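Local atomic coordinates of L-hydantoinase (Arthrobacter aurescens, PDB entry 1GKR), a protein that hydrolyses the ring of 5-substituted hydantoins, preferring aryl over alkyl derivatives, as a zinc-dependent homotetrameric cyclic amidase whose enantioselectivity depends on the substrate. Residues A[206-211]-A[283-288]; A[271-276]-A[289-294]. All blocks are in the same frame, centred on the assembly; numbering follows the deposited sequence.

Interaction 1 (A[206-211]-A[283-288]); sequences AAYEAS and KVAPPV
Tyr208 reaches from the short helix 205-211 into the irregular loop 283-288, where it meets Lys283, Val284, Ala285 and Pro287. Both pieces belong to the TIM-barrel domain of the metallo-dependent hydrolases: the helix follows helix 187-199, and the loop leads into helix 291-303. The tyrosine CG stands anti to the backbone N (chi1 169°), and the ring beyond it lies between the helix and the loop. Over one face lies the Lys283 chain, extended from CG onward, with CE 3.8 Å from the ring centroid and 19° off its normal, a CH-pi contact. Nearer its root, Lys283 CG packs 3.7 Å from Tyr208 CE2. The charged end makes an off-centre cation-pi contact, NZ being 5.0 Å from the same centroid, while its hydrogen bonds go to Ala331 O and Val328 O. A long aliphatic chain ending in a charge suits this place, since its methylenes cover the ring and its ammonium ties in a further loop. At the ring's edge the phenol OH donates to Val284 O over 2.6 Å, from above the carbonyl plane (54° out of it). A phenylalanine here would lack the hydroxyl and would probably leave Val284 O without this donor and the ring without its polar link to the loop. Pro287 approaches the ring obliquely, its CG 3.9 Å from Tyr208 CE2, after the chain has passed through the cis peptide bond preceding Pro286. The Pro287 ring also crosses the Glu209 side chain at about a right angle, with Pro287 CB 4.0 Å from Glu209 CG. The compact proline ring thus offers apolar carbons to two successive helix residues. On the helix side, Tyr208 O accepts from both Ser211 N and Ser211 OG, the hydroxyl lying in the carbonyl plane on a lone pair.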
loop_
_atom_site.group_PDB
_atom_site.type_symbol
_atom_site.label_atom_id
_atom_site.label_comp_id
_atom_site.label_asym_id
_atom_site.label_seq_id
_atom_site.Cartn_x
_atom_site.Cartn_y
_atom_site.Cartn_z
ATOM N N ALA A 206 31.090 5.089 14.125
ATOM C CA ALA A 206 30.165 5.798 13.259
ATOM C C ALA A 206 30.467 5.406 11.822
ATOM O O ALA A 206 29.557 5.154 11.028
ATOM C CB ALA A 206 30.334 7.279 13.429
ATOM N N ALA A 207 31.750 5.358 11.489
ATOM C CA ALA A 207 32.160 4.977 10.148
ATOM C C ALA A 207 31.686 3.549 9.837
ATOM O O ALA A 207 31.280 3.235 8.707
ATOM C CB ALA A 207 33.669 5.065 10.032
ATOM N N TYR A 208 31.752 2.685 10.845
ATOM C CA TYR A 208 31.333 1.311 10.680
ATOM C C TYR A 208 29.846 1.256 10.327
ATOM O O TYR A 208 29.467 0.716 9.288
ATOM C CB TYR A 208 31.594 0.526 11.964
ATOM C CG TYR A 208 30.940 -0.829 11.967
ATOM C CD1 TYR A 208 31.252 -1.775 10.994
ATOM C CD2 TYR A 208 29.965 -1.149 12.905
ATOM C CE1 TYR A 208 30.607 -3.003 10.951
ATOM C CE2 TYR A 208 29.308 -2.382 12.868
ATOM C CZ TYR A 208 29.635 -3.301 11.888
ATOM O OH TYR A 208 28.995 -4.517 11.848
ATOM N N GLU A 209 29.013 1.820 11.194
ATOM C CA GLU A 209 27.567 1.833 10.991
ATOM C C GLU A 209 27.221 2.307 9.578
ATOM O O GLU A 209 26.360 1.729 8.907
ATOM C CB GLU A 209 26.913 2.755 12.031
ATOM C CG GLU A 209 25.394 2.625 12.210
ATOM C CD GLU A 209 24.566 3.394 11.175
ATOM O OE1 GLU A 209 25.018 4.462 10.697
ATOM O OE2 GLU A 209 23.445 2.937 10.858
ATOM N N ALA A 210 27.904 3.352 9.123
ATOM C CA ALA A 210 27.636 3.899 7.799
ATOM C C ALA A 210 28.010 2.958 6.674
ATOM O O ALA A 210 27.456 3.064 5.585
ATOM C CB ALA A 210 28.357 5.205 7.620
ATOM N N SER A 211 28.949 2.048 6.927
ATOM C CA SER A 211 29.382 1.106 5.894
ATOM C C SER A 211 28.364 -0.018 5.671
ATOM O O SER A 211 28.419 -0.729 4.665
ATOM C CB SER A 211 30.767 0.524 6.233
ATOM O OG SER A 211 30.728 -0.339 7.355
ATOM N N LYS A 283 30.265 -3.502 18.527
ATOM C CA LYS A 283 30.330 -3.739 17.094
ATOM C C LYS A 283 29.719 -5.083 16.783
ATOM O O LYS A 283 30.289 -6.127 17.105
ATOM C CB LYS A 283 31.763 -3.724 16.591
ATOM C CG LYS A 283 31.828 -3.836 15.092
ATOM C CD LYS A 283 33.246 -3.815 14.594
ATOM C CE LYS A 283 33.297 -4.096 13.113
ATOM N NZ LYS A 283 34.696 -4.204 12.658
ATOM N N VAL A 284 28.559 -5.055 16.142
ATOM C CA VAL A 284 27.863 -6.279 15.807
ATOM C C VAL A 284 27.294 -6.123 14.384
ATOM O O VAL A 284 27.332 -5.028 13.822
ATOM C CB VAL A 284 26.776 -6.513 16.883
ATOM C CG1 VAL A 284 25.562 -5.704 16.572
ATOM C CG2 VAL A 284 26.480 -7.989 17.030
ATOM N N ALA A 285 26.807 -7.198 13.773
ATOM C CA ALA A 285 26.261 -7.083 12.411
ATOM C C ALA A 285 24.937 -7.787 12.308
ATOM O O ALA A 285 24.849 -8.978 12.618
ATOM C CB ALA A 285 27.201 -7.678 11.411
ATOM N N PRO A 286 23.890 -7.074 11.862
ATOM C CA PRO A 286 23.859 -5.664 11.448
ATOM C C PRO A 286 24.208 -4.727 12.593
ATOM O O PRO A 286 24.054 -5.074 13.762
ATOM C CB PRO A 286 22.413 -5.448 11.018
ATOM C CG PRO A 286 21.913 -6.793 10.757
ATOM C CD PRO A 286 22.541 -7.636 11.817
ATOM N N PRO A 287 24.643 -3.503 12.263
ATOM C CA PRO A 287 25.020 -2.488 13.250
ATOM C C PRO A 287 23.862 -2.056 14.141
ATOM O O PRO A 287 22.690 -2.135 13.746
ATOM C CB PRO A 287 25.498 -1.326 12.385
ATOM C CG PRO A 287 25.902 -1.972 11.102
ATOM C CD PRO A 287 24.830 -2.990 10.896
ATOM N N VAL A 288 24.196 -1.608 15.347
ATOM C CA VAL A 288 23.189 -1.097 16.260
ATOM C C VAL A 288 22.807 0.224 15.614
ATOM O O VAL A 288 23.660 0.917 15.058
ATOM C CB VAL A 288 23.773 -0.843 17.643
ATOM C CG1 VAL A 288 22.789 -0.078 18.495
ATOM C CG2 VAL A 288 24.098 -2.165 18.294
#

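Interaction 2 (A[271-276]-A[289-294]); sequences TTDDAE and RSAEMN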
loop_
_atom_site.group_PDB
_atom_site.type_symbol
_atom_site.label_atom_id
_atom_site.label_comp_id
_atom_site.label_asym_id
_atom_site.label_seq_id
_atom_site.Cartn_x
_atom_site.Cartn_y
_atom_site.Cartn_z
ATOM N N THR A 271 22.339 1.947 21.806
ATOM C CA THR A 271 22.098 2.944 20.782
ATOM C C THR A 271 23.399 3.436 20.217
ATOM O O THR A 271 24.443 3.262 20.838
ATOM C CB THR A 271 21.335 4.107 21.406
ATOM O OG1 THR A 271 19.939 3.835 21.305
ATOM C CG2 THR A 271 21.665 5.407 20.755
ATOM N N THR A 272 23.356 4.046 19.039
ATOM C CA THR A 272 24.591 4.545 18.473
ATOM C C THR A 272 25.214 5.606 19.371
ATOM O O THR A 272 26.433 5.762 19.359
ATOM C CB THR A 272 24.420 5.107 17.044
ATOM O OG1 THR A 272 23.358 6.067 17.008
ATOM C CG2 THR A 272 24.140 3.981 16.077
ATOM N N ASP A 273 24.435 6.342 20.164
ATOM C CA ASP A 273 25.132 7.302 21.001
ATOM C C ASP A 273 25.743 6.687 22.254
ATOM O O ASP A 273 25.925 7.353 23.266
ATOM C CB ASP A 273 24.322 8.589 21.326
ATOM C CG ASP A 273 22.830 8.396 21.345
ATOM O OD1 ASP A 273 22.304 7.849 22.335
ATOM O OD2 ASP A 273 22.179 8.824 20.368
ATOM N N ASP A 274 26.083 5.405 22.156
ATOM C CA ASP A 274 26.753 4.669 23.227
ATOM C C ASP A 274 28.049 4.201 22.581
ATOM O O ASP A 274 28.943 3.669 23.241
ATOM C CB ASP A 274 25.957 3.433 23.657
ATOM C CG ASP A 274 24.789 3.768 24.546
ATOM O OD1 ASP A 274 25.000 4.488 25.542
ATOM O OD2 ASP A 274 23.663 3.299 24.259
ATOM N N ALA A 275 28.127 4.409 21.269
ATOM C CA ALA A 275 29.274 3.996 20.484
ATOM C C ALA A 275 30.591 4.478 21.060
ATOM O O ALA A 275 31.549 3.714 21.152
ATOM C CB ALA A 275 29.124 4.479 19.053
ATOM N N GLU A 276 30.641 5.739 21.461
ATOM C CA GLU A 276 31.877 6.280 21.999
ATOM C C GLU A 276 32.402 5.644 23.277
ATOM O O GLU A 276 33.600 5.391 23.384
ATOM C CB GLU A 276 31.751 7.786 22.182
ATOM C CG GLU A 276 32.246 8.563 20.976
ATOM C CD GLU A 276 31.717 9.982 20.957
ATOM O OE1 GLU A 276 31.842 10.680 21.993
ATOM O OE2 GLU A 276 31.177 10.399 19.903
ATOM N N ARG A 289 21.530 0.569 15.663
ATOM C CA ARG A 289 21.075 1.791 15.030
ATOM C C ARG A 289 20.894 3.006 15.945
ATOM O O ARG A 289 21.239 2.976 17.126
ATOM C CB ARG A 289 19.788 1.497 14.270
ATOM C CG ARG A 289 19.995 1.232 12.787
ATOM C CD ARG A 289 20.800 -0.008 12.436
ATOM N NE ARG A 289 21.722 0.319 11.346
ATOM C CZ ARG A 289 21.977 -0.450 10.288
ATOM N NH1 ARG A 289 21.386 -1.622 10.136
ATOM N NH2 ARG A 289 22.844 -0.040 9.377
ATOM N N SER A 290 20.338 4.075 15.388
ATOM C CA SER A 290 20.139 5.329 16.122
ATOM C C SER A 290 19.112 5.324 17.251
ATOM O O SER A 290 18.202 4.488 17.293
ATOM C CB SER A 290 19.757 6.449 15.156
ATOM O OG SER A 290 18.357 6.463 14.953
ATOM N N ALA A 291 19.254 6.306 18.143
ATOM C CA ALA A 291 18.357 6.466 19.286
ATOM C C ALA A 291 16.917 6.645 18.828
ATOM O O ALA A 291 15.995 6.117 19.442
ATOM C CB ALA A 291 18.789 7.663 20.123
ATOM N N GLU A 292 16.730 7.397 17.749
ATOM C CA GLU A 292 15.401 7.626 17.215
ATOM C C GLU A 292 14.770 6.322 16.787
ATOM O O GLU A 292 13.603 6.075 17.087
ATOM C CB GLU A 292 15.461 8.542 16.015
ATOM C CG GLU A 292 16.153 9.835 16.294
ATOM C CD GLU A 292 16.285 10.661 15.034
ATOM O OE1 GLU A 292 15.231 10.970 14.414
ATOM O OE2 GLU A 292 17.440 10.993 14.662
ATOM N N MET A 293 15.532 5.486 16.082
ATOM C CA MET A 293 14.996 4.209 15.629
ATOM C C MET A 293 14.741 3.308 16.814
ATOM O O MET A 293 13.796 2.507 16.813
ATOM C CB MET A 293 15.949 3.541 14.650
ATOM C CG MET A 293 16.133 4.357 13.409
ATOM S SD MET A 293 17.132 3.602 12.147
ATOM C CE MET A 293 15.828 3.097 10.946
ATOM N N ASN A 294 15.580 3.454 17.834
ATOM C CA ASN A 294 15.439 2.658 19.039
ATOM C C ASN A 294 14.036 2.827 19.658
ATOM O O ASN A 294 13.416 1.854 20.081
ATOM C CB ASN A 294 16.508 3.045 20.052
ATOM C CG ASN A 294 16.477 2.169 21.271
ATOM O OD1 ASN A 294 17.111 1.119 21.306
ATOM N ND2 ASN A 294 15.709 2.574 22.279
#
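Thr271 lays its methyl against the first turn of helix 291-303, with CG2 3.7 Å from Ala291 CB and equally near Ala291 N. Its OG1, anti to the carbonyl carbon (chi1 -89°), comes 3.7 Å from Asn294 CB, the two side chains crossing at about a right angle. Ala291 is small enough to let the threonine lie close to the helix backbone, and its CB also meets Asp273 OD2 at 3.6 Å. One hydrogen bond joins the backbones: Thr272 N donates to Arg289 O over 3.0 Å, bent to 137° and coming from above the carbonyl plane. Beside it, Thr272 OG1 packs 3.4 Å from Ser290 CA. Ser290 is the N-cap of helix 291-303, one of the helices of the TIM-barrel domain, and its OG accepts from Met293 N in a nearly straight bond (167°). Serine suits the position because its short side chain can fold back to an amide of the first turn, which lacks a helical acceptor. In 271-276 the backbone makes a 3-10 turn at 272-274 before helix 275-278 begins, and Thr271 N donates to Asp274 OD2 over 3.1 Å, using the anti lone pair of that oxygen. Arg289 directs its CB away from 271-276; its guanidinium NH1 bonds to Ser241 OG and forms a salt bridge with Glu217 OE1.

How the interactions relate
Interactions 1 and 2 adjoin along one run of chain, 283-288 passing directly into 289-294, and their centres are 11 Å apart. A salt bridge joins them, from Glu209 OE2 to Arg289 NE at 3.2 Å, so helix 205-211 is tied to both halves of that run. Packing adds to it: Val288 CG1 lies 3.9 Å from Thr271 CA. Interaction 1 is the nearer to the two-zinc site. The Ala285 side chain is about 6 Å from a zinc ion and about 4 Å from the side chain of the zinc ligand His183, whereas that of Arg289 is about 12 Å from a zinc ion; interaction 2 is a contact near the surface, interaction 1 a buried one.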